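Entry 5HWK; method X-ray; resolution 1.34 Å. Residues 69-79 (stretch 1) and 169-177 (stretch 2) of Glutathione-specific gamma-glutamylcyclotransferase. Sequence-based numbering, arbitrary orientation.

Stretch 1 69-79: TAFLKNVNLYS
Stretch 2, residues 169-177: AFVGPETVD

A helix and a loop can pack together without a single direct hydrogen bond, provided that apolar side chains make the close contacts and water serves the polar groups left between them. Residues 69-79 and 169-177 of glutathione-specific gamma-glutamylcyclotransferase, nearly a hundred residues apart in sequence, illustrate the principle with only 286 Å² of buried surface, both sides summed.

The first stretch is helical from Thr-69, with phi/psi near -65/-40 and i to i+4 bonds such as Asn-74 N to Ala-70 O (3.1 Å) and Val-75 N to Phe-71 O (2.9 Å). By Tyr-78 the backbone has shifted to -115/4, and Tyr-78 N bonds to Val-75 O at 3.2 Å; Ser-79 is extended at -96/137. The second stretch is largely loop, running through Phe-170 (-76/133), Val-171 (-122/4) and Gly-172 (-80/168). A cis peptide bond precedes Pro-173 (-75/151, C-gamma endo), Glu-174 is extended (-142/142), and Thr-175 (-74/160) is the N-cap of a helix beginning at Val-176 (-56/-39); with chi1 69° (p), its side chain caps a backbone N just past the stretch. The loop follows the helix in the same sense: the CA of Phe-71 lies 6.4 Å from that of Pro-173, and the CA of Asn-74 8.0 Å from that of Thr-175.

Phe-71, buried and with 64 Å² covered by the loop, anchors one end. Its CA-to-CB bond points sideways, but the m rotamer (chi1 -70°, chi2 1°) carries the ring closer to the loop. Pro-173 CD meets the ring edge, 3.6 Å from Phe-71 CE1, while Phe-71 CZ lies 3.8 Å from Phe-170 CE2. The CA-to-CB bond of Phe-170 points toward the helix, and its t rotamer (chi1 -170°, chi2 81°) presents the ring edge to Phe-71 CZ. Gly-172 lies beside this pair, with its C 4.2 Å from Phe-71 CE1; it has no side chain, and an ideal CB would be crowded by Phe-170 CZ at 3.1 Å. The CA-to-CB bond of Ala-70 points toward the loop and places Ala-70 CB 3.9 Å from Pro-173 CG.

Further along, polar groups face each other too far apart for direct bonding. The CA-to-CB bond of Asn-74 points toward the loop, and with chi1 175° (t) and chi2 -76° its ND2 comes to 4.1 Å from Glu-174 O. A water fills the gap, accepting from Asn-74 ND2 at 2.9 Å and donating to Glu-174 O at 2.7 Å. Glu-174 thus contributes its backbone carbonyl, while its CA-to-CB bond points away (chi1 -156°, chi2 168°, chi3 61°) and its carboxylate is engaged elsewhere in the structure.

Tyr-78 shows both strategies in one residue. Its m rotamer (chi1 -59°, chi2 -75°) reaches across to Val-176, buried and t at chi1 157°, with Tyr-78 CZ 3.9 Å and Tyr-78 OH 3.2 Å from Val-176 CG2. A second water hydrogen-bonds Tyr-78 OH at 2.9 Å and accepts from Val-176 N at 3.0 Å. Tyrosine suits this place by joining an apolar ring to a hydroxyl, and the water supplies an acceptor for an amide in the first turn of a helix.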

# COMPACT_ATOMS: atom_id res chain seq x y z
N THR A 69 11.78 -15.40 8.23
CA THR A 69 12.08 -16.15 7.02
C THR A 69 10.87 -16.26 6.10
O THR A 69 11.01 -16.13 4.88
CB THR A 69 12.58 -17.55 7.39
OG1 THR A 69 13.77 -17.42 8.18
CG2 THR A 69 12.92 -18.32 6.12
N ALA A 70 9.68 -16.49 6.67
CA ALA A 70 8.50 -16.65 5.81
C ALA A 70 8.18 -15.37 5.05
O ALA A 70 7.74 -15.42 3.89
CB ALA A 70 7.28 -17.05 6.64
N PHE A 71 8.34 -14.20 5.70
CA PHE A 71 8.11 -12.96 4.97
C PHE A 71 9.13 -12.79 3.86
O PHE A 71 8.78 -12.41 2.73
CB PHE A 71 8.19 -11.72 5.88
CG PHE A 71 7.07 -11.57 6.87
CD1 PHE A 71 6.05 -12.48 6.98
CD2 PHE A 71 7.06 -10.47 7.71
CE1 PHE A 71 5.05 -12.31 7.92
CE2 PHE A 71 6.04 -10.30 8.65
CZ PHE A 71 5.04 -11.21 8.74
N LEU A 72 10.41 -13.07 4.15
CA LEU A 72 11.47 -12.86 3.17
C LEU A 72 11.30 -13.79 1.97
O LEU A 72 11.43 -13.37 0.81
CB LEU A 72 12.83 -13.03 3.84
CG LEU A 72 14.06 -12.69 3.00
CD1 LEU A 72 13.99 -11.31 2.37
CD2 LEU A 72 15.35 -12.80 3.84
N LYS A 73 10.99 -15.07 2.22
CA LYS A 73 10.76 -15.96 1.09
C LYS A 73 9.56 -15.52 0.26
O LYS A 73 9.59 -15.61 -0.98
CB LYS A 73 10.58 -17.38 1.58
CG LYS A 73 11.94 -17.97 1.86
CD LYS A 73 11.84 -19.36 2.45
CE LYS A 73 13.24 -19.90 2.76
NZ LYS A 73 14.02 -20.26 1.53
N ASN A 74 8.53 -15.00 0.90
CA ASN A 74 7.34 -14.58 0.16
C ASN A 74 7.64 -13.34 -0.68
O ASN A 74 7.22 -13.24 -1.84
CB ASN A 74 6.21 -14.31 1.14
CG ASN A 74 5.02 -13.78 0.47
OD1 ASN A 74 4.98 -12.61 0.10
ND2 ASN A 74 4.02 -14.62 0.27
N VAL A 75 8.37 -12.39 -0.11
CA VAL A 75 8.76 -11.22 -0.90
C VAL A 75 9.67 -11.62 -2.05
O VAL A 75 9.49 -11.14 -3.18
CB VAL A 75 9.37 -10.15 0.01
CG1 VAL A 75 10.07 -9.07 -0.84
CG2 VAL A 75 8.31 -9.60 0.97
N ASN A 76 10.65 -12.50 -1.80
CA ASN A 76 11.52 -12.94 -2.89
C ASN A 76 10.75 -13.70 -3.97
O ASN A 76 11.12 -13.65 -5.14
CB ASN A 76 12.70 -13.75 -2.36
CG ASN A 76 13.77 -12.88 -1.74
OD1 ASN A 76 13.91 -11.71 -2.11
ND2 ASN A 76 14.51 -13.43 -0.79
N LEU A 77 9.66 -14.38 -3.59
CA LEU A 77 8.88 -15.13 -4.57
C LEU A 77 8.30 -14.23 -5.64
O LEU A 77 8.16 -14.66 -6.79
CB LEU A 77 7.76 -15.88 -3.83
CG LEU A 77 6.88 -16.85 -4.61
CD1 LEU A 77 7.75 -17.84 -5.38
CD2 LEU A 77 5.91 -17.58 -3.66
N TYR A 78 7.97 -12.98 -5.30
CA TYR A 78 7.30 -12.08 -6.24
C TYR A 78 8.12 -10.87 -6.64
O TYR A 78 7.61 -10.02 -7.38
CB TYR A 78 5.93 -11.64 -5.69
CG TYR A 78 5.03 -12.82 -5.43
CD1 TYR A 78 4.42 -13.49 -6.48
CD2 TYR A 78 4.75 -13.27 -4.13
CE1 TYR A 78 3.59 -14.58 -6.26
CE2 TYR A 78 3.92 -14.36 -3.91
CZ TYR A 78 3.36 -15.01 -4.97
OH TYR A 78 2.53 -16.08 -4.74
N SER A 79 9.36 -10.75 -6.19
CA SER A 79 10.16 -9.57 -6.47
C SER A 79 11.05 -9.82 -7.68
O SER A 79 11.67 -10.87 -7.80
CB SER A 79 11.04 -9.27 -5.27
OG SER A 79 11.95 -8.25 -5.61
N ALA A 169 -5.70 -7.41 13.58
CA ALA A 169 -6.28 -7.82 12.31
C ALA A 169 -5.22 -8.38 11.35
O ALA A 169 -5.55 -8.75 10.23
CB ALA A 169 -7.06 -6.66 11.70
N PHE A 170 -3.96 -8.46 11.76
CA PHE A 170 -2.94 -8.94 10.83
C PHE A 170 -3.07 -10.44 10.70
O PHE A 170 -3.14 -11.15 11.70
CB PHE A 170 -1.54 -8.57 11.35
CG PHE A 170 -0.42 -8.79 10.37
CD1 PHE A 170 -0.16 -7.86 9.38
CD2 PHE A 170 0.38 -9.91 10.46
CE1 PHE A 170 0.92 -8.03 8.47
CE2 PHE A 170 1.46 -10.10 9.57
CZ PHE A 170 1.74 -9.16 8.58
N VAL A 171 -3.04 -10.93 9.48
CA VAL A 171 -3.22 -12.36 9.24
C VAL A 171 -2.03 -12.96 8.51
O VAL A 171 -2.08 -14.14 8.15
CB VAL A 171 -4.54 -12.68 8.50
CG1 VAL A 171 -5.72 -12.39 9.34
CG2 VAL A 171 -4.69 -11.84 7.31
N GLY A 172 -0.98 -12.18 8.24
CA GLY A 172 0.13 -12.70 7.47
C GLY A 172 1.02 -13.54 8.36
O GLY A 172 0.90 -13.54 9.60
N PRO A 173 1.96 -14.30 7.74
CA PRO A 173 2.06 -14.51 6.30
C PRO A 173 0.95 -15.47 5.86
O PRO A 173 0.47 -16.31 6.63
CB PRO A 173 3.43 -15.15 6.14
CG PRO A 173 3.61 -15.93 7.40
CD PRO A 173 2.93 -15.14 8.49
N GLU A 174 0.52 -15.30 4.64
CA GLU A 174 -0.46 -16.17 4.05
C GLU A 174 -0.07 -16.36 2.60
O GLU A 174 0.43 -15.41 1.98
CB GLU A 174 -1.79 -15.43 4.15
CG GLU A 174 -3.00 -16.27 4.13
CD GLU A 174 -4.29 -15.54 4.51
OE1 GLU A 174 -4.64 -14.60 3.80
OE2 GLU A 174 -4.95 -15.94 5.49
N THR A 175 -0.25 -17.57 2.07
CA THR A 175 0.04 -17.80 0.66
C THR A 175 -1.05 -17.17 -0.21
O THR A 175 -2.17 -16.88 0.24
CB THR A 175 0.08 -19.29 0.34
OG1 THR A 175 -1.24 -19.80 0.47
CG2 THR A 175 1.02 -20.05 1.29
N VAL A 176 -0.72 -16.94 -1.48
CA VAL A 176 -1.72 -16.41 -2.42
C VAL A 176 -2.94 -17.32 -2.47
O VAL A 176 -4.09 -16.84 -2.50
CB VAL A 176 -1.08 -16.22 -3.80
CG1 VAL A 176 -2.11 -16.23 -4.88
CG2 VAL A 176 -0.33 -14.90 -3.81
N ASP A 177 -2.75 -18.65 -2.43
CA ASP A 177 -3.90 -19.55 -2.48
C ASP A 177 -4.82 -19.32 -1.27
O ASP A 177 -6.05 -19.24 -1.41
CB ASP A 177 -3.44 -21.00 -2.53
CG ASP A 177 -4.56 -21.95 -2.79
OD1 ASP A 177 -5.16 -21.83 -3.89
OD2 ASP A 177 -4.86 -22.81 -1.93
O HOH W 1 1.18 -14.52 -0.41
O HOH W 2 2.20 -17.05 -2.08